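Local coordinates for protein aminoglycoside N(3)-acetyltransferase III (Serratia marcescens, PDB 7LAO) that transfers an acetyl group from acetyl-CoA to the 3-amino group of 2-deoxystreptamine aminoglycosides, giving resistance to gentamicin, kanamycin, tobramycin, neomycin and apramycin, at residues S42-L47 and R104-A109; K230-L235 and A253-S258; Q140-G143 and P147-R150. One frame throughout, in Å; residues are numbered along the deposited sequence.

Contact 1: residues S42-L47 and R104-A109; sequences SVVSAL and RFLLEA
V44 reaches F105, L106 and A109 with its two methyl groups, and carries nearly all of the contact made by residues 42-47. One branch, CG2, comes up to the backbone of the facing helix: V44 CG2 lies 3.7 Å from F105 CB and 3.8 Å from L106 N, so it rests where the two residues join. The other branch turns to A109, in the loop after the helix, with V44 CG1 4.0 Å from A109 CB. L106 CD2 packs against both branches, 4.0 Å from V44 CG2 and 4.1 Å from V44 CG1.

The torsions account for this division. In V44, CG1 stands opposite the backbone N (chi1 172°) and CG2 beside it, which splays the methyls over successive parts of 104-109. Of its side chain, F105 offers only CB; its ring leads away from V44, and the two side chains meet at about a right angle. No hydrogen bond crosses the interface, and its 156 Å² of buried surface comes from apolar contact. The backbones come nearest at V44 and L106, whose CA atoms are 6.4 Å apart.

Further out, L102, at the start of helix 102-108, also touches V43, V44 and L47. Helix 40-51 leans with S42, S45, A46 and L47 on helix 6-16, while L106, L107 and A109 pack on strand 122-125 of the mixed sheet.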
ATOM      1  N   SER A  42     -10.988   7.057  14.991  1.00 35.94           N
ATOM      2  CA  SER A  42     -11.156   5.992  15.975  1.00 36.53           C
ATOM      3  C   SER A  42     -10.747   4.646  15.431  1.00 32.97           C
ATOM      4  O   SER A  42     -10.353   3.774  16.209  1.00 39.13           O
ATOM      5  CB  SER A  42     -12.608   5.865  16.431  1.00 40.54           C
ATOM      6  OG  SER A  42     -13.026   7.027  17.069  1.00 43.05           O
ATOM      7  N   VAL A  43     -10.860   4.436  14.118  1.00 32.27           N
ATOM      8  CA  VAL A  43     -10.300   3.221  13.549  1.00 31.19           C
ATOM      9  C   VAL A  43      -8.768   3.186  13.743  1.00 32.70           C
ATOM     10  O   VAL A  43      -8.199   2.155  14.116  1.00 29.75           O
ATOM     11  CB  VAL A  43     -10.694   3.076  12.070  1.00 34.88           C
ATOM     12  CG1 VAL A  43     -10.060   1.802  11.499  1.00 28.00           C
ATOM     13  CG2 VAL A  43     -12.268   3.040  11.884  1.00 33.25           C
ATOM     14  N   VAL A  44      -8.091   4.320  13.559  1.00 32.55           N
ATOM     15  CA  VAL A  44      -6.634   4.345  13.817  1.00 29.18           C
ATOM     16  C   VAL A  44      -6.335   4.019  15.288  1.00 27.95           C
ATOM     17  O   VAL A  44      -5.471   3.173  15.601  1.00 26.67           O
ATOM     18  CB  VAL A  44      -6.041   5.702  13.389  1.00 37.95           C
ATOM     19  CG1 VAL A  44      -4.526   5.842  13.831  1.00 42.49           C
ATOM     20  CG2 VAL A  44      -6.172   5.873  11.850  1.00 32.48           C
ATOM     21  N   SER A  45      -7.089   4.633  16.203  1.00 32.79           N
ATOM     22  CA  SER A  45      -6.981   4.360  17.634  1.00 39.13           C
ATOM     23  C   SER A  45      -7.179   2.882  17.943  1.00 32.46           C
ATOM     24  O   SER A  45      -6.467   2.318  18.767  1.00 29.50           O
ATOM     25  CB  SER A  45      -8.027   5.185  18.381  1.00 43.52           C
ATOM     26  OG  SER A  45      -7.853   6.540  18.030  1.00 40.28           O
ATOM     27  N   ALA A  46      -8.163   2.250  17.321  1.00 30.98           N
ATOM     28  CA  ALA A  46      -8.371   0.826  17.575  1.00 32.46           C
ATOM     29  C   ALA A  46      -7.200  -0.001  17.074  1.00 26.93           C
ATOM     30  O   ALA A  46      -6.801  -0.993  17.713  1.00 28.86           O
ATOM     31  CB  ALA A  46      -9.645   0.350  16.876  1.00 28.86           C
ATOM     32  N   LEU A  47      -6.733   0.301  15.871  1.00 26.47           N
ATOM     33  CA  LEU A  47      -5.570  -0.428  15.356  1.00 28.56           C
ATOM     34  C   LEU A  47      -4.360  -0.251  16.275  1.00 31.97           C
ATOM     35  O   LEU A  47      -3.561  -1.186  16.481  1.00 26.40           O
ATOM     36  CB  LEU A  47      -5.250   0.049  13.943  1.00 29.23           C
ATOM     37  CG  LEU A  47      -6.207  -0.404  12.849  1.00 29.27           C
ATOM     38  CD1 LEU A  47      -6.145   0.589  11.668  1.00 27.92           C
ATOM     39  CD2 LEU A  47      -5.822  -1.842  12.377  1.00 23.01           C
ATOM     40  N   ARG A 104      -5.204   9.218   5.460  1.00 33.41           N
ATOM     41  CA  ARG A 104      -5.163  10.577   5.977  1.00 42.29           C
ATOM     42  C   ARG A 104      -5.063  10.570   7.499  1.00 38.83           C
ATOM     43  O   ARG A 104      -4.370  11.396   8.075  1.00 37.17           O
ATOM     44  CB  ARG A 104      -6.386  11.349   5.496  1.00 43.80           C
ATOM     45  CG  ARG A 104      -6.631  12.673   6.209  1.00 46.19           C
ATOM     46  CD  ARG A 104      -7.874  13.384   5.667  1.00 46.77           C
ATOM     47  NE  ARG A 104      -8.195  14.511   6.519  1.00 47.54           N
ATOM     48  CZ  ARG A 104      -8.988  15.507   6.165  1.00 58.20           C
ATOM     49  NH1 ARG A 104      -9.521  15.512   4.955  1.00 62.55           N
ATOM     50  NH2 ARG A 104      -9.224  16.511   7.007  1.00 67.33           N
ATOM     51  N   PHE A 105      -5.709   9.610   8.166  1.00 38.91           N
ATOM     52  CA  PHE A 105      -5.690   9.593   9.627  1.00 39.84           C
ATOM     53  C   PHE A 105      -4.500   8.854  10.220  1.00 33.46           C
ATOM     54  O   PHE A 105      -4.110   9.134  11.363  1.00 36.21           O
ATOM     55  CB  PHE A 105      -7.003   9.004  10.137  1.00 47.15           C
ATOM     56  CG  PHE A 105      -8.166   9.939   9.917  1.00 49.47           C
ATOM     57  CD1 PHE A 105      -8.912   9.875   8.745  1.00 51.32           C
ATOM     58  CD2 PHE A 105      -8.445  10.940  10.834  1.00 53.19           C
ATOM     59  CE1 PHE A 105      -9.951  10.773   8.519  1.00 49.26           C
ATOM     60  CE2 PHE A 105      -9.492  11.836  10.616  1.00 55.38           C
ATOM     61  CZ  PHE A 105     -10.228  11.755   9.460  1.00 49.04           C
ATOM     62  N   LEU A 106      -3.929   7.899   9.483  1.00 32.40           N
ATOM     63  CA  LEU A 106      -2.631   7.372   9.862  1.00 29.42           C
ATOM     64  C   LEU A 106      -1.594   8.497   9.846  1.00 32.91           C
ATOM     65  O   LEU A 106      -0.797   8.622  10.770  1.00 35.45           O
ATOM     66  CB  LEU A 106      -2.227   6.241   8.927  1.00 27.60           C
ATOM     67  CG  LEU A 106      -3.050   4.932   9.026  1.00 38.69           C
ATOM     68  CD1 LEU A 106      -2.656   3.970   7.895  1.00 36.14           C
ATOM     69  CD2 LEU A 106      -2.862   4.285  10.388  1.00 30.93           C
ATOM     70  N   LEU A 107      -1.634   9.355   8.826  1.00 35.86           N
ATOM     71  CA  LEU A 107      -0.743  10.501   8.768  1.00 41.01           C
ATOM     72  C   LEU A 107      -0.918  11.420   9.977  1.00 45.44           C
ATOM     73  O   LEU A 107       0.063  11.988  10.472  1.00 41.07           O
ATOM     74  CB  LEU A 107      -0.958  11.277   7.467  1.00 44.87           C
ATOM     75  CG  LEU A 107      -0.210  10.583   6.312  1.00 45.48           C
ATOM     76  CD1 LEU A 107      -0.707  11.060   4.973  1.00 39.98           C
ATOM     77  CD2 LEU A 107       1.363  10.794   6.395  1.00 47.68           C
ATOM     78  N   GLU A 108      -2.138  11.545  10.490  1.00 37.12           N
ATOM     79  CA  GLU A 108      -2.382  12.417  11.644  1.00 37.32           C
ATOM     80  C   GLU A 108      -2.063  11.747  12.984  1.00 36.62           C
ATOM     81  O   GLU A 108      -2.056  12.441  14.009  1.00 40.40           O
ATOM     82  CB  GLU A 108      -3.840  12.915  11.616  1.00 39.04           C
ATOM     83  CG  GLU A 108      -4.090  13.808  10.406  1.00 49.18           C
ATOM     84  CD  GLU A 108      -5.549  14.296  10.283  1.00 61.64           C
ATOM     85  OE1 GLU A 108      -6.395  13.929  11.135  1.00 64.33           O
ATOM     86  OE2 GLU A 108      -5.844  15.031   9.310  1.00 59.11           O
ATOM     87  N   ALA A 109      -1.724  10.453  12.988  1.00 34.47           N
ATOM     88  CA  ALA A 109      -1.420   9.712  14.210  1.00 36.78           C
ATOM     89  C   ALA A 109      -0.104  10.212  14.800  1.00 41.10           C
ATOM     90  O   ALA A 109       0.729  10.717  14.063  1.00 37.76           O
ATOM     91  CB  ALA A 109      -1.265   8.214  13.903  1.00 31.71           C
TER

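Contact 2: residues K230-L235 and A253-S258; sequences KAYVEL and AQDIVS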
ATOM      1  N   LYS A 230      -6.371 -14.642  -4.747  1.00 25.75           N
ATOM      2  CA  LYS A 230      -7.430 -15.647  -4.781  1.00 27.27           C
ATOM      3  C   LYS A 230      -6.859 -17.057  -4.713  1.00 38.78           C
ATOM      4  O   LYS A 230      -7.395 -17.929  -4.006  1.00 33.12           O
ATOM      5  CB  LYS A 230      -8.279 -15.486  -6.039  1.00 39.27           C
ATOM      6  CG  LYS A 230      -9.107 -14.222  -6.095  1.00 44.97           C
ATOM      7  CD  LYS A 230      -9.486 -13.899  -7.544  1.00 58.24           C
ATOM      8  CE  LYS A 230     -10.838 -14.408  -7.902  1.00 64.81           C
ATOM      9  NZ  LYS A 230     -11.834 -13.413  -7.405  1.00 72.66           N
ATOM     10  N   ALA A 231      -5.814 -17.327  -5.502  1.00 29.57           N
ATOM     11  CA  ALA A 231      -5.201 -18.650  -5.463  1.00 28.50           C
ATOM     12  C   ALA A 231      -4.601 -18.927  -4.093  1.00 27.22           C
ATOM     13  O   ALA A 231      -4.740 -20.046  -3.578  1.00 28.19           O
ATOM     14  CB  ALA A 231      -4.121 -18.788  -6.547  1.00 29.18           C
ATOM     15  N   TYR A 232      -4.006 -17.894  -3.446  1.00 25.25           N
ATOM     16  CA  TYR A 232      -3.433 -18.102  -2.119  1.00 24.30           C
ATOM     17  C   TYR A 232      -4.516 -18.407  -1.094  1.00 33.02           C
ATOM     18  O   TYR A 232      -4.344 -19.272  -0.219  1.00 25.85           O
ATOM     19  CB  TYR A 232      -2.617 -16.873  -1.674  1.00 22.74           C
ATOM     20  CG  TYR A 232      -1.990 -17.014  -0.302  1.00 26.08           C
ATOM     21  CD1 TYR A 232      -0.799 -17.743  -0.109  1.00 26.66           C
ATOM     22  CD2 TYR A 232      -2.573 -16.375   0.820  1.00 24.55           C
ATOM     23  CE1 TYR A 232      -0.216 -17.872   1.187  1.00 24.78           C
ATOM     24  CE2 TYR A 232      -1.985 -16.476   2.082  1.00 21.91           C
ATOM     25  CZ  TYR A 232      -0.827 -17.198   2.259  1.00 24.26           C
ATOM     26  OH  TYR A 232      -0.327 -17.319   3.541  1.00 27.88           O
ATOM     27  N   VAL A 233      -5.654 -17.724  -1.199  1.00 25.46           N
ATOM     28  CA  VAL A 233      -6.718 -17.958  -0.222  1.00 25.93           C
ATOM     29  C   VAL A 233      -7.152 -19.435  -0.135  1.00 33.10           C
ATOM     30  O   VAL A 233      -7.525 -19.906   0.946  1.00 27.17           O
ATOM     31  CB  VAL A 233      -7.892 -17.004  -0.528  1.00 26.05           C
ATOM     32  CG1 VAL A 233      -9.283 -17.574   0.047  1.00 27.04           C
ATOM     33  CG2 VAL A 233      -7.567 -15.634  -0.001  1.00 27.38           C
ATOM     34  N   GLU A 234      -7.046 -20.208  -1.231  1.00 31.47           N
ATOM     35  CA  GLU A 234      -7.476 -21.596  -1.188  1.00 35.20           C
ATOM     36  C   GLU A 234      -6.707 -22.434  -0.162  1.00 38.72           C
ATOM     37  O   GLU A 234      -7.244 -23.432   0.350  1.00 33.34           O
ATOM     38  CB  GLU A 234      -7.363 -22.194  -2.587  1.00 32.69           C
ATOM     39  CG  GLU A 234      -8.289 -21.553  -3.604  1.00 49.32           C
ATOM     40  CD  GLU A 234      -8.322 -22.323  -4.927  1.00 63.28           C
ATOM     41  OE1 GLU A 234      -7.351 -23.061  -5.211  1.00 62.48           O
ATOM     42  OE2 GLU A 234      -9.323 -22.204  -5.669  1.00 63.24           O
ATOM     43  N   LEU A 235      -5.461 -22.043   0.176  1.00 35.04           N
ATOM     44  CA  LEU A 235      -4.658 -22.795   1.150  1.00 30.56           C
ATOM     45  C   LEU A 235      -5.212 -22.723   2.569  1.00 30.47           C
ATOM     46  O   LEU A 235      -4.867 -23.574   3.404  1.00 32.22           O
ATOM     47  CB  LEU A 235      -3.224 -22.251   1.178  1.00 29.30           C
ATOM     48  CG  LEU A 235      -2.360 -22.353  -0.076  1.00 33.52           C
ATOM     49  CD1 LEU A 235      -0.909 -21.759   0.186  1.00 29.90           C
ATOM     50  CD2 LEU A 235      -2.252 -23.768  -0.547  1.00 43.56           C
ATOM     51  N   ALA A 253       2.723 -11.544   5.392  1.00 23.14           N
ATOM     52  CA  ALA A 253       3.252 -10.963   4.157  1.00 23.19           C
ATOM     53  C   ALA A 253       4.360 -11.828   3.538  1.00 24.31           C
ATOM     54  O   ALA A 253       4.416 -11.963   2.321  1.00 28.85           O
ATOM     55  CB  ALA A 253       3.828  -9.543   4.361  1.00 26.12           C
ATOM     56  N   GLN A 254       5.245 -12.387   4.348  1.00 26.00           N
ATOM     57  CA  GLN A 254       6.316 -13.217   3.768  1.00 27.61           C
ATOM     58  C   GLN A 254       5.727 -14.401   3.005  1.00 26.83           C
ATOM     59  O   GLN A 254       6.230 -14.804   1.949  1.00 29.79           O
ATOM     60  CB  GLN A 254       7.277 -13.675   4.868  1.00 30.18           C
ATOM     61  CG  GLN A 254       8.136 -12.499   5.426  1.00 37.30           C
ATOM     62  CD  GLN A 254       9.130 -12.810   6.594  1.00 45.86           C
ATOM     63  OE1 GLN A 254       8.970 -13.751   7.372  1.00 52.28           O
ATOM     64  NE2 GLN A 254      10.138 -11.953   6.725  1.00 45.08           N
ATOM     65  N   ASP A 255       4.665 -14.973   3.546  1.00 29.34           N
ATOM     66  CA  ASP A 255       4.097 -16.198   2.987  1.00 26.77           C
ATOM     67  C   ASP A 255       3.344 -15.926   1.692  1.00 26.58           C
ATOM     68  O   ASP A 255       3.535 -16.640   0.699  1.00 27.00           O
ATOM     69  CB  ASP A 255       3.195 -16.858   4.013  1.00 29.21           C
ATOM     70  CG  ASP A 255       3.011 -18.362   3.715  1.00 33.31           C
ATOM     71  OD1 ASP A 255       1.895 -18.772   3.476  1.00 30.62           O
ATOM     72  OD2 ASP A 255       3.996 -19.093   3.657  1.00 30.93           O
ATOM     73  N   ILE A 256       2.588 -14.834   1.630  1.00 22.82           N
ATOM     74  CA  ILE A 256       1.851 -14.577   0.402  1.00 22.04           C
ATOM     75  C   ILE A 256       2.770 -14.088  -0.697  1.00 24.61           C
ATOM     76  O   ILE A 256       2.517 -14.341  -1.893  1.00 27.45           O
ATOM     77  CB  ILE A 256       0.689 -13.606   0.647  1.00 22.46           C
ATOM     78  CG1 ILE A 256      -0.343 -13.789  -0.463  1.00 27.26           C
ATOM     79  CG2 ILE A 256       1.226 -12.095   0.801  1.00 20.89           C
ATOM     80  CD1 ILE A 256      -1.649 -13.087  -0.160  1.00 31.74           C
ATOM     81  N   VAL A 257       3.865 -13.404  -0.336  1.00 27.96           N
ATOM     82  CA  VAL A 257       4.840 -13.018  -1.333  1.00 28.46           C
ATOM     83  C   VAL A 257       5.553 -14.263  -1.858  1.00 25.94           C
ATOM     84  O   VAL A 257       5.770 -14.411  -3.063  1.00 28.20           O
ATOM     85  CB  VAL A 257       5.815 -11.985  -0.727  1.00 29.42           C
ATOM     86  CG1 VAL A 257       7.125 -11.891  -1.543  1.00 29.83           C
ATOM     87  CG2 VAL A 257       5.121 -10.640  -0.679  1.00 24.85           C
ATOM     88  N   SER A 258       5.947 -15.166  -0.964  1.00 26.83           N
ATOM     89  CA  SER A 258       6.628 -16.395  -1.412  1.00 28.71           C
ATOM     90  C   SER A 258       5.702 -17.230  -2.309  1.00 28.27           C
ATOM     91  O   SER A 258       6.098 -17.701  -3.385  1.00 29.51           O
ATOM     92  CB  SER A 258       7.052 -17.196  -0.190  1.00 39.94           C
ATOM     93  OG  SER A 258       7.646 -18.408  -0.599  1.00 59.50           O
TER
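Y232 and the pair D255-I256 join two helices that are linked through a beta hairpin: helix 224-233 leads into the antiparallel strands 239-243 and 246-252 at one margin of the mixed sheet, and helix 253-268 follows directly.

The apolar part is a CH-pi contact. I256 CG1 sits over one face of the Y232 ring, 3.8 Å from the ring centroid and 19° off the normal, displaced toward the rim at CG and CD2. The end of the same branch continues past that rim, with I256 CD1 3.6 Å from Y232 CD2. Y232 CG and I256 CG1 are each anti to the backbone N (chi1 180° for Y232), and this sends the ring across the gap and lays the isoleucine branch along it. F251 touches both residues, and F259 meets the Y232 ring edge to face.

The polar part lies at the far end of the ring, where the carboxylate plane of D255 is turned 66° from the ring. D255 OD1 is also paired in a salt bridge with R237, from the loop after helix 224-233, so one carboxylate oxygen serves the tyrosine and the arginine together. The positive charge would be expected to favour the ionised carboxylate.

The phenol bond runs from Y232 OH to D255 OD1 at 2.7 Å; the acceptor lies near the ring plane and receives through its anti lone pair, with D255 OD1 3.2 Å from Y232 CE1.

Contact 3: residues Q140-G143 and P147-R150; sequences QALG and PLER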
ATOM      1  N   GLN A 140      12.225   2.732  -7.411  1.00 37.98           N
ATOM      2  CA  GLN A 140      12.114   1.746  -6.351  1.00 37.33           C
ATOM      3  C   GLN A 140      10.776   1.929  -5.671  1.00 38.32           C
ATOM      4  O   GLN A 140      10.669   2.048  -4.450  1.00 36.98           O
ATOM      5  CB  GLN A 140      13.283   1.851  -5.368  1.00 40.59           C
ATOM      6  CG  GLN A 140      14.643   1.710  -6.041  1.00 49.52           C
ATOM      7  CD  GLN A 140      15.795   1.551  -5.066  1.00 51.59           C
ATOM      8  OE1 GLN A 140      15.907   2.287  -4.074  1.00 46.33           O
ATOM      9  NE2 GLN A 140      16.662   0.565  -5.342  1.00 51.21           N
ATOM     10  N   ALA A 141       9.722   1.986  -6.487  1.00 40.63           N
ATOM     11  CA  ALA A 141       8.397   2.293  -5.961  1.00 45.46           C
ATOM     12  C   ALA A 141       7.895   1.196  -5.024  1.00 40.67           C
ATOM     13  O   ALA A 141       7.544   1.460  -3.862  1.00 31.97           O
ATOM     14  CB  ALA A 141       7.414   2.501  -7.119  1.00 49.96           C
ATOM     15  N   LEU A 142       7.828  -0.043  -5.517  1.00 31.82           N
ATOM     16  CA  LEU A 142       7.216  -1.118  -4.762  1.00 27.21           C
ATOM     17  C   LEU A 142       8.075  -2.373  -4.739  1.00 34.49           C
ATOM     18  O   LEU A 142       7.640  -3.381  -4.180  1.00 37.67           O
ATOM     19  CB  LEU A 142       5.829  -1.471  -5.365  1.00 29.31           C
ATOM     20  CG  LEU A 142       4.864  -0.262  -5.468  1.00 36.85           C
ATOM     21  CD1 LEU A 142       3.606  -0.544  -6.345  1.00 38.61           C
ATOM     22  CD2 LEU A 142       4.437   0.225  -4.040  1.00 30.25           C
ATOM     23  N   GLY A 143       9.242  -2.364  -5.377  1.00 29.13           N
ATOM     24  CA  GLY A 143      10.032  -3.573  -5.499  1.00 28.40           C
ATOM     25  C   GLY A 143      11.256  -3.605  -4.594  1.00 33.50           C
ATOM     26  O   GLY A 143      11.155  -3.245  -3.416  1.00 32.23           O
ATOM     27  N   PRO A 147       9.917   0.575   0.536  1.00 30.64           N
ATOM     28  CA  PRO A 147       9.308   0.203   1.829  1.00 32.42           C
ATOM     29  C   PRO A 147       8.628  -1.182   1.857  1.00 28.40           C
ATOM     30  O   PRO A 147       8.578  -1.790   2.944  1.00 22.24           O
ATOM     31  CB  PRO A 147       8.288   1.321   2.059  1.00 30.58           C
ATOM     32  CG  PRO A 147       8.911   2.525   1.399  1.00 30.74           C
ATOM     33  CD  PRO A 147       9.589   1.960   0.151  1.00 39.61           C
ATOM     34  N   LEU A 148       8.112  -1.691   0.722  1.00 28.91           N
ATOM     35  CA  LEU A 148       7.478  -3.023   0.710  1.00 31.76           C
ATOM     36  C   LEU A 148       8.501  -4.113   1.011  1.00 31.82           C
ATOM     37  O   LEU A 148       8.203  -5.089   1.732  1.00 26.51           O
ATOM     38  CB  LEU A 148       6.833  -3.315  -0.649  1.00 28.74           C
ATOM     39  CG  LEU A 148       5.584  -2.527  -0.984  1.00 35.19           C
ATOM     40  CD1 LEU A 148       4.998  -3.156  -2.249  1.00 34.88           C
ATOM     41  CD2 LEU A 148       4.566  -2.552   0.192  1.00 32.95           C
ATOM     42  N   GLU A 149       9.718  -3.954   0.482  1.00 28.30           N
ATOM     43  CA  GLU A 149      10.741  -4.967   0.740  1.00 32.65           C
ATOM     44  C   GLU A 149      11.040  -5.044   2.227  1.00 32.67           C
ATOM     45  O   GLU A 149      11.200  -6.136   2.781  1.00 28.32           O
ATOM     46  CB  GLU A 149      12.039  -4.682  -0.061  1.00 32.35           C
ATOM     47  CG  GLU A 149      13.238  -5.540   0.448  1.00 32.60           C
ATOM     48  CD  GLU A 149      14.570  -5.284  -0.289  1.00 45.33           C
ATOM     49  OE1 GLU A 149      15.382  -6.227  -0.370  1.00 54.76           O
ATOM     50  OE2 GLU A 149      14.823  -4.147  -0.731  1.00 42.08           O
ATOM     51  N   ARG A 150      11.083  -3.891   2.908  1.00 30.72           N
ATOM     52  CA  ARG A 150      11.393  -3.930   4.331  1.00 25.25           C
ATOM     53  C   ARG A 150      10.191  -4.361   5.146  1.00 21.36           C
ATOM     54  O   ARG A 150      10.356  -4.971   6.208  1.00 25.22           O
ATOM     55  CB  ARG A 150      11.952  -2.559   4.777  1.00 27.84           C
ATOM     56  CG  ARG A 150      13.301  -2.271   3.991  1.00 28.24           C
ATOM     57  CD  ARG A 150      13.996  -0.964   4.393  1.00 30.45           C
ATOM     58  NE  ARG A 150      13.160   0.202   4.057  1.00 33.35           N
ATOM     59  CZ  ARG A 150      13.129   0.817   2.872  1.00 32.39           C
ATOM     60  NH1 ARG A 150      13.869   0.419   1.856  1.00 32.42           N
ATOM     61  NH2 ARG A 150      12.369   1.855   2.707  1.00 29.34           N
TER
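L142 and L148 form a short-range apolar contact between a loop and the helix that follows it: residues 140-143 have no regular structure, only three residues separate them from P147, and the chain turns back so that the first turn of helix 147-153 packs against the loop it has just left. The fold-back is close, with the CA atoms of L142 and L148 5.8 Å apart.

L148 CD1 does most of the touching. It stands 3.6 Å from L142 CB and 3.9 Å from L142 CD2, and the two leucine side chains lie side by side, pointing the same way. In both, CG is set opposite the carbonyl carbon (chi1 -55° in L142, -71° in L148), a shared choice that goes with their common direction. The same methyl also meets the loop backbone, since L148 CD1 is 3.3 Å from L142 O. One residue on, G143 O approaches E149 CB at 3.8 Å, a second contact of main chain with side chain. No hydrogen bond passes directly between the segments.

R150 bonds the carbonyl oxygens of T131, L132 and P135 through NE and NH2, and that of G145 through NH1. L142 touches H172, Y60 and M122, and L148 touches Y173; a bound HEPES molecule, probably from the crystallisation liquor, lies about 4 Å from the L142 side chain, consistent with a pocket there. Between the segments, E149 OE2 bonds G145 N, and S146 OG bonds G143 O and makes weak hydrogen bonds to the N atoms of L148 and E149, a serine hydroxyl facing the first-turn N-H groups as at helix N-termini.

How the contacts relate
Contact 2 is buried, although its centre lies about 17 Å from the centre of the chain; contacts 1 and 3 are partly buried, with contact 3 the most central of the three at about 10 Å. Contacts 1 and 2 each join two helices, whereas contact 3 joins a loop to the helix just after it. They hold different helices, yet helix 170-177 borders both contact 2 and contact 3, whose nearest atoms are about 7 Å apart, and strand 122-125 borders contacts 1 and 3. Contact 1 is purely aliphatic, contact 2 adds an aromatic face and a carboxylate hydrogen bond, its oxygen shared with an arginine, and contact 3 combines leucine packing with carbonyl oxygens.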